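PDB 1X7F: outer surface protein, which is of unknown function but probably acts as a 6-phospho-N-acetylmuramidase, splitting muramic acid 6-phosphate glycosides in cell-wall recycling. Local coordinates for residues N87-A95 against F112-D123. Residues are numbered along the deposited sequence; the frame is centred on the assembly and turned at random.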
ATOM      1  N   ASN A  87      21.195   1.189  -1.045  1.00 40.82           N
ATOM      2  CA  ASN A  87      20.482   0.004  -1.545  1.00 41.22           C
ATOM      3  C   ASN A  87      19.061   0.268  -2.078  1.00 41.35           C
ATOM      4  O   ASN A  87      18.116  -0.485  -1.813  1.00 41.47           O
ATOM      5  CB  ASN A  87      20.519  -1.122  -0.496  1.00 41.65           C
ATOM      6  CG  ASN A  87      21.929  -1.378   0.043  1.00 43.10           C
ATOM      7  OD1 ASN A  87      22.215  -1.115   1.212  1.00 45.53           O
ATOM      8  ND2 ASN A  87      22.820  -1.868  -0.818  1.00 44.11           N
ATOM      9  N   MET A  88      18.925   1.345  -2.847  1.00 41.47           N
ATOM     10  CA  MET A  88      17.628   1.744  -3.385  1.00 41.35           C
ATOM     11  C   MET A  88      17.556   1.527  -4.886  1.00 40.76           C
ATOM     12  O   MET A  88      18.432   1.963  -5.630  1.00 40.98           O
ATOM     13  CB  MET A  88      17.316   3.203  -3.049  1.00 41.51           C
ATOM     14  CG  MET A  88      17.374   3.521  -1.576  1.00 39.47           C
ATOM     15  SD  MET A  88      16.012   4.574  -1.114  1.00 44.49           S
ATOM     16  CE  MET A  88      16.647   5.226   0.410  1.00 45.34           C
ATOM     17  N   GLU A  89      16.504   0.844  -5.316  1.00 40.18           N
ATOM     18  CA  GLU A  89      16.253   0.564  -6.720  1.00 40.58           C
ATOM     19  C   GLU A  89      15.745   1.836  -7.408  1.00 39.62           C
ATOM     20  O   GLU A  89      14.749   2.400  -6.992  1.00 38.86           O
ATOM     21  CB  GLU A  89      15.202  -0.542  -6.816  1.00 40.23           C
ATOM     22  CG  GLU A  89      14.998  -1.142  -8.199  1.00 43.07           C
ATOM     23  CD  GLU A  89      13.717  -1.954  -8.294  1.00 42.73           C
ATOM     24  OE1 GLU A  89      12.921  -1.922  -7.330  1.00 44.69           O
ATOM     25  OE2 GLU A  89      13.500  -2.629  -9.327  1.00 45.96           O
ATOM     26  N   VAL A  90      16.432   2.277  -8.464  1.00 39.59           N
ATOM     27  CA  VAL A  90      16.098   3.548  -9.123  1.00 38.46           C
ATOM     28  C   VAL A  90      15.394   3.344 -10.472  1.00 38.33           C
ATOM     29  O   VAL A  90      15.966   2.772 -11.402  1.00 37.93           O
ATOM     30  CB  VAL A  90      17.351   4.469  -9.269  1.00 38.49           C
ATOM     31  CG1 VAL A  90      17.023   5.730 -10.063  1.00 38.40           C
ATOM     32  CG2 VAL A  90      17.918   4.841  -7.899  1.00 36.51           C
ATOM     33  N   ILE A  91      14.149   3.808 -10.559  1.00 38.13           N
ATOM     34  CA  ILE A  91      13.408   3.804 -11.823  1.00 38.53           C
ATOM     35  C   ILE A  91      13.287   5.234 -12.371  1.00 39.84           C
ATOM     36  O   ILE A  91      12.738   6.120 -11.705  1.00 38.24           O
ATOM     37  CB  ILE A  91      12.017   3.115 -11.681  1.00 37.97           C
ATOM     38  CG1 ILE A  91      12.148   1.682 -11.122  1.00 37.09           C
ATOM     39  CG2 ILE A  91      11.261   3.119 -13.012  1.00 37.36           C
ATOM     40  CD1 ILE A  91      13.043   0.723 -11.955  1.00 35.09           C
ATOM     41  N   LEU A  92      13.831   5.439 -13.574  1.00 41.14           N
ATOM     42  CA  LEU A  92      13.790   6.734 -14.267  1.00 43.96           C
ATOM     43  C   LEU A  92      12.604   6.886 -15.213  1.00 45.32           C
ATOM     44  O   LEU A  92      12.363   6.039 -16.071  1.00 44.75           O
ATOM     45  CB  LEU A  92      15.076   6.975 -15.065  1.00 43.90           C
ATOM     46  CG  LEU A  92      16.101   8.000 -14.567  1.00 45.75           C
ATOM     47  CD1 LEU A  92      17.364   7.914 -15.418  1.00 46.34           C
ATOM     48  CD2 LEU A  92      15.546   9.428 -14.596  1.00 46.96           C
ATOM     49  N   ASP A  93      11.866   7.977 -15.039  1.00 47.92           N
ATOM     50  CA  ASP A  93      10.894   8.413 -16.036  1.00 51.05           C
ATOM     51  C   ASP A  93      11.422   9.662 -16.746  1.00 52.07           C
ATOM     52  O   ASP A  93      11.506  10.745 -16.158  1.00 52.53           O
ATOM     53  CB  ASP A  93       9.529   8.680 -15.402  1.00 51.21           C
ATOM     54  CG  ASP A  93       8.393   8.578 -16.399  1.00 53.23           C
ATOM     55  OD1 ASP A  93       8.640   8.759 -17.617  1.00 55.58           O
ATOM     56  OD2 ASP A  93       7.218   8.317 -16.051  1.00 55.71           O
ATOM     57  N   VAL A  94      11.799   9.493 -18.005  1.00 53.99           N
ATOM     58  CA  VAL A  94      12.353  10.594 -18.796  1.00 55.88           C
ATOM     59  C   VAL A  94      11.349  10.997 -19.882  1.00 56.92           C
ATOM     60  O   VAL A  94      10.782  10.134 -20.565  1.00 57.10           O
ATOM     61  CB  VAL A  94      13.747  10.228 -19.404  1.00 55.97           C
ATOM     62  CG1 VAL A  94      14.361  11.408 -20.155  1.00 55.38           C
ATOM     63  CG2 VAL A  94      14.706   9.742 -18.311  1.00 56.42           C
ATOM     64  N   ALA A  95      11.107  12.302 -20.003  1.00 58.37           N
ATOM     65  CA  ALA A  95      10.227  12.851 -21.040  1.00 59.78           C
ATOM     66  C   ALA A  95      10.778  12.557 -22.448  1.00 60.49           C
ATOM     67  O   ALA A  95      11.921  12.925 -22.759  1.00 60.14           O
ATOM     68  CB  ALA A  95      10.031  14.353 -20.838  1.00 59.66           C
ATOM     69  N   PHE A 112      20.813   5.725 -19.696  1.00 45.39           N
ATOM     70  CA  PHE A 112      20.162   5.410 -18.422  1.00 45.90           C
ATOM     71  C   PHE A 112      21.052   4.524 -17.545  1.00 45.91           C
ATOM     72  O   PHE A 112      21.062   4.661 -16.318  1.00 45.60           O
ATOM     73  CB  PHE A 112      18.790   4.754 -18.647  1.00 46.13           C
ATOM     74  CG  PHE A 112      17.926   5.486 -19.653  1.00 47.08           C
ATOM     75  CD1 PHE A 112      17.427   6.762 -19.375  1.00 47.88           C
ATOM     76  CD2 PHE A 112      17.613   4.902 -20.884  1.00 48.02           C
ATOM     77  CE1 PHE A 112      16.634   7.445 -20.310  1.00 48.55           C
ATOM     78  CE2 PHE A 112      16.817   5.577 -21.825  1.00 48.37           C
ATOM     79  CZ  PHE A 112      16.328   6.851 -21.537  1.00 47.84           C
ATOM     80  N   ALA A 113      21.810   3.635 -18.191  1.00 46.19           N
ATOM     81  CA  ALA A 113      22.792   2.785 -17.511  1.00 46.15           C
ATOM     82  C   ALA A 113      23.917   3.614 -16.888  1.00 46.09           C
ATOM     83  O   ALA A 113      24.285   3.394 -15.728  1.00 46.28           O
ATOM     84  CB  ALA A 113      23.365   1.747 -18.476  1.00 45.83           C
ATOM     85  N   GLU A 114      24.439   4.574 -17.660  1.00 45.52           N
ATOM     86  CA  GLU A 114      25.531   5.447 -17.216  1.00 45.39           C
ATOM     87  C   GLU A 114      25.170   6.289 -15.990  1.00 44.86           C
ATOM     88  O   GLU A 114      26.036   6.585 -15.162  1.00 44.94           O
ATOM     89  CB  GLU A 114      26.015   6.355 -18.358  1.00 45.27           C
ATOM     90  CG  GLU A 114      26.534   5.632 -19.600  1.00 47.16           C
ATOM     91  CD  GLU A 114      27.839   4.870 -19.369  1.00 48.53           C
ATOM     92  OE1 GLU A 114      27.860   3.913 -18.550  1.00 49.52           O
ATOM     93  OE2 GLU A 114      28.843   5.216 -20.027  1.00 49.19           O
ATOM     94  N   LEU A 115      23.899   6.677 -15.885  1.00 44.38           N
ATOM     95  CA  LEU A 115      23.403   7.379 -14.699  1.00 44.48           C
ATOM     96  C   LEU A 115      23.422   6.495 -13.458  1.00 44.03           C
ATOM     97  O   LEU A 115      23.674   6.974 -12.353  1.00 44.05           O
ATOM     98  CB  LEU A 115      21.978   7.902 -14.911  1.00 44.15           C
ATOM     99  CG  LEU A 115      21.741   9.131 -15.788  1.00 44.29           C
ATOM    100  CD1 LEU A 115      20.439   9.780 -15.362  1.00 41.88           C
ATOM    101  CD2 LEU A 115      22.897  10.135 -15.714  1.00 42.87           C
ATOM    102  N   GLY A 116      23.153   5.206 -13.656  1.00 43.80           N
ATOM    103  CA  GLY A 116      23.097   4.236 -12.559  1.00 43.45           C
ATOM    104  C   GLY A 116      21.673   3.832 -12.225  1.00 42.92           C
ATOM    105  O   GLY A 116      21.406   3.264 -11.159  1.00 43.19           O
ATOM    106  N   ALA A 117      20.756   4.159 -13.136  1.00 42.16           N
ATOM    107  CA  ALA A 117      19.358   3.770 -13.025  1.00 40.75           C
ATOM    108  C   ALA A 117      19.224   2.259 -13.177  1.00 40.20           C
ATOM    109  O   ALA A 117      20.012   1.621 -13.879  1.00 40.00           O
ATOM    110  CB  ALA A 117      18.535   4.481 -14.074  1.00 40.73           C
ATOM    111  N   ASP A 118      18.224   1.699 -12.507  1.00 39.54           N
ATOM    112  CA  ASP A 118      17.984   0.258 -12.500  1.00 38.95           C
ATOM    113  C   ASP A 118      16.942  -0.131 -13.536  1.00 38.17           C
ATOM    114  O   ASP A 118      16.825  -1.304 -13.908  1.00 37.42           O
ATOM    115  CB  ASP A 118      17.546  -0.187 -11.101  1.00 39.19           C
ATOM    116  CG  ASP A 118      18.661  -0.059 -10.079  1.00 39.61           C
ATOM    117  OD1 ASP A 118      19.557  -0.924 -10.080  1.00 43.57           O
ATOM    118  OD2 ASP A 118      18.734   0.869  -9.247  1.00 39.48           O
ATOM    119  N   GLY A 119      16.189   0.870 -13.992  1.00 37.53           N
ATOM    120  CA  GLY A 119      15.128   0.678 -14.967  1.00 36.23           C
ATOM    121  C   GLY A 119      14.549   1.981 -15.474  1.00 35.98           C
ATOM    122  O   GLY A 119      14.873   3.056 -14.975  1.00 34.62           O
ATOM    123  N   ILE A 120      13.698   1.869 -16.487  1.00 36.56           N
ATOM    124  CA  ILE A 120      13.017   3.013 -17.078  1.00 37.69           C
ATOM    125  C   ILE A 120      11.526   2.743 -17.177  1.00 38.51           C
ATOM    126  O   ILE A 120      11.112   1.603 -17.413  1.00 38.13           O
ATOM    127  CB  ILE A 120      13.581   3.365 -18.486  1.00 37.32           C
ATOM    128  CG1 ILE A 120      13.729   2.108 -19.349  1.00 36.54           C
ATOM    129  CG2 ILE A 120      14.890   4.145 -18.371  1.00 37.01           C
ATOM    130  CD1 ILE A 120      13.652   2.393 -20.825  1.00 38.41           C
ATOM    131  N   ARG A 121      10.731   3.796 -16.998  1.00 39.90           N
ATOM    132  CA  ARG A 121       9.291   3.693 -17.173  1.00 41.58           C
ATOM    133  C   ARG A 121       8.879   4.036 -18.595  1.00 42.50           C
ATOM    134  O   ARG A 121       9.421   4.958 -19.220  1.00 42.34           O
ATOM    135  CB  ARG A 121       8.538   4.553 -16.158  1.00 42.29           C
ATOM    136  CG  ARG A 121       7.048   4.212 -16.072  1.00 44.90           C
ATOM    137  CD  ARG A 121       6.391   4.534 -14.743  1.00 48.92           C
ATOM    138  NE  ARG A 121       4.973   4.184 -14.742  1.00 49.38           N
ATOM    139  CZ  ARG A 121       4.029   4.949 -15.270  1.00 49.34           C
ATOM    140  NH1 ARG A 121       4.354   6.100 -15.837  1.00 51.80           N
ATOM    141  NH2 ARG A 121       2.763   4.573 -15.232  1.00 48.17           N
ATOM    142  N   LEU A 122       7.952   3.237 -19.115  1.00 43.45           N
ATOM    143  CA  LEU A 122       7.284   3.531 -20.372  1.00 44.02           C
ATOM    144  C   LEU A 122       5.874   3.992 -20.018  1.00 44.92           C
ATOM    145  O   LEU A 122       4.935   3.193 -19.946  1.00 44.49           O
ATOM    146  CB  LEU A 122       7.270   2.315 -21.300  1.00 43.32           C
ATOM    147  CG  LEU A 122       8.618   1.773 -21.788  1.00 43.12           C
ATOM    148  CD1 LEU A 122       8.383   0.640 -22.760  1.00 40.76           C
ATOM    149  CD2 LEU A 122       9.484   2.855 -22.423  1.00 43.36           C
ATOM    150  N   ASP A 123       5.763   5.293 -19.765  1.00 46.21           N
ATOM    151  CA  ASP A 123       4.516   5.955 -19.401  1.00 47.63           C
ATOM    152  C   ASP A 123       3.444   5.759 -20.487  1.00 47.56           C
ATOM    153  O   ASP A 123       2.275   5.477 -20.196  1.00 47.14           O
ATOM    154  CB  ASP A 123       4.806   7.444 -19.178  1.00 48.64           C
ATOM    155  CG  ASP A 123       3.635   8.191 -18.581  1.00 50.96           C
ATOM    156  OD1 ASP A 123       2.924   7.607 -17.733  1.00 52.07           O
ATOM    157  OD2 ASP A 123       3.361   9.374 -18.894  1.00 53.86           O
TER
HETATM  158  O   HOH W   1      20.698   1.877  -7.413  0.50 39.78           O
HETATM  159  O   HOH W   2       4.231   8.860 -15.133  0.50 28.37           O
HETATM  160  O   HOH W   3      11.849   7.154 -19.788  1.00 52.40           O
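Leu92 and Leu115 meet methyl to methyl, CD1 to CD1 at 3.6 Å, with their side chains crossing at about a right angle. The same Leu92 CD1 lies near Ala117 CB and, close to the ring plane, at the edge of Phe112. Val94 reaches Phe112 obliquely, its CG2 3.6 Å from CE1; with CG1 anti to the backbone N (chi1 -176°), CG2 is the branch beside that N and the one that reaches the ring. Ile120 CG2 covers one face of the ring, offset toward the rim, so the ring is held from several directions. Beneath this apolar layer the strands run parallel: Leu92 N donates to Gly119 O at 3.0 Å, and Leu92 O accepts Arg121 N. On the other side of the sheet Ile91 CD1 lies over the backbone of Gly119, 3.7 Å from its CA. At the strand entrance Asp118 turns its carboxylate back to the partner backbone: Val90 N reaches OD2 at 2.8 Å, nearly straight (171°), on the anti side, while Val90 O accepts Asp118 N at 2.7 Å in the carbonyl plane. At the far end Asp93 OD2 lies at the guanidinium edge of Arg121, a long salt bridge of 3.6 Å to NH1, with the two planes 55° apart. Asp123 OD1 engages that same NH1 at 2.8 Å, while Arg121 NH2 bonds Cys170 O and Asn172 OD1. Helix 110-115, ended by a Schellman motif with Gly116 at positive phi, thus packs on strands 89-94 and 119-122 in a right-handed beta-alpha-beta crossover, consistent with the TIM-barrel-like N-terminal domain of this family.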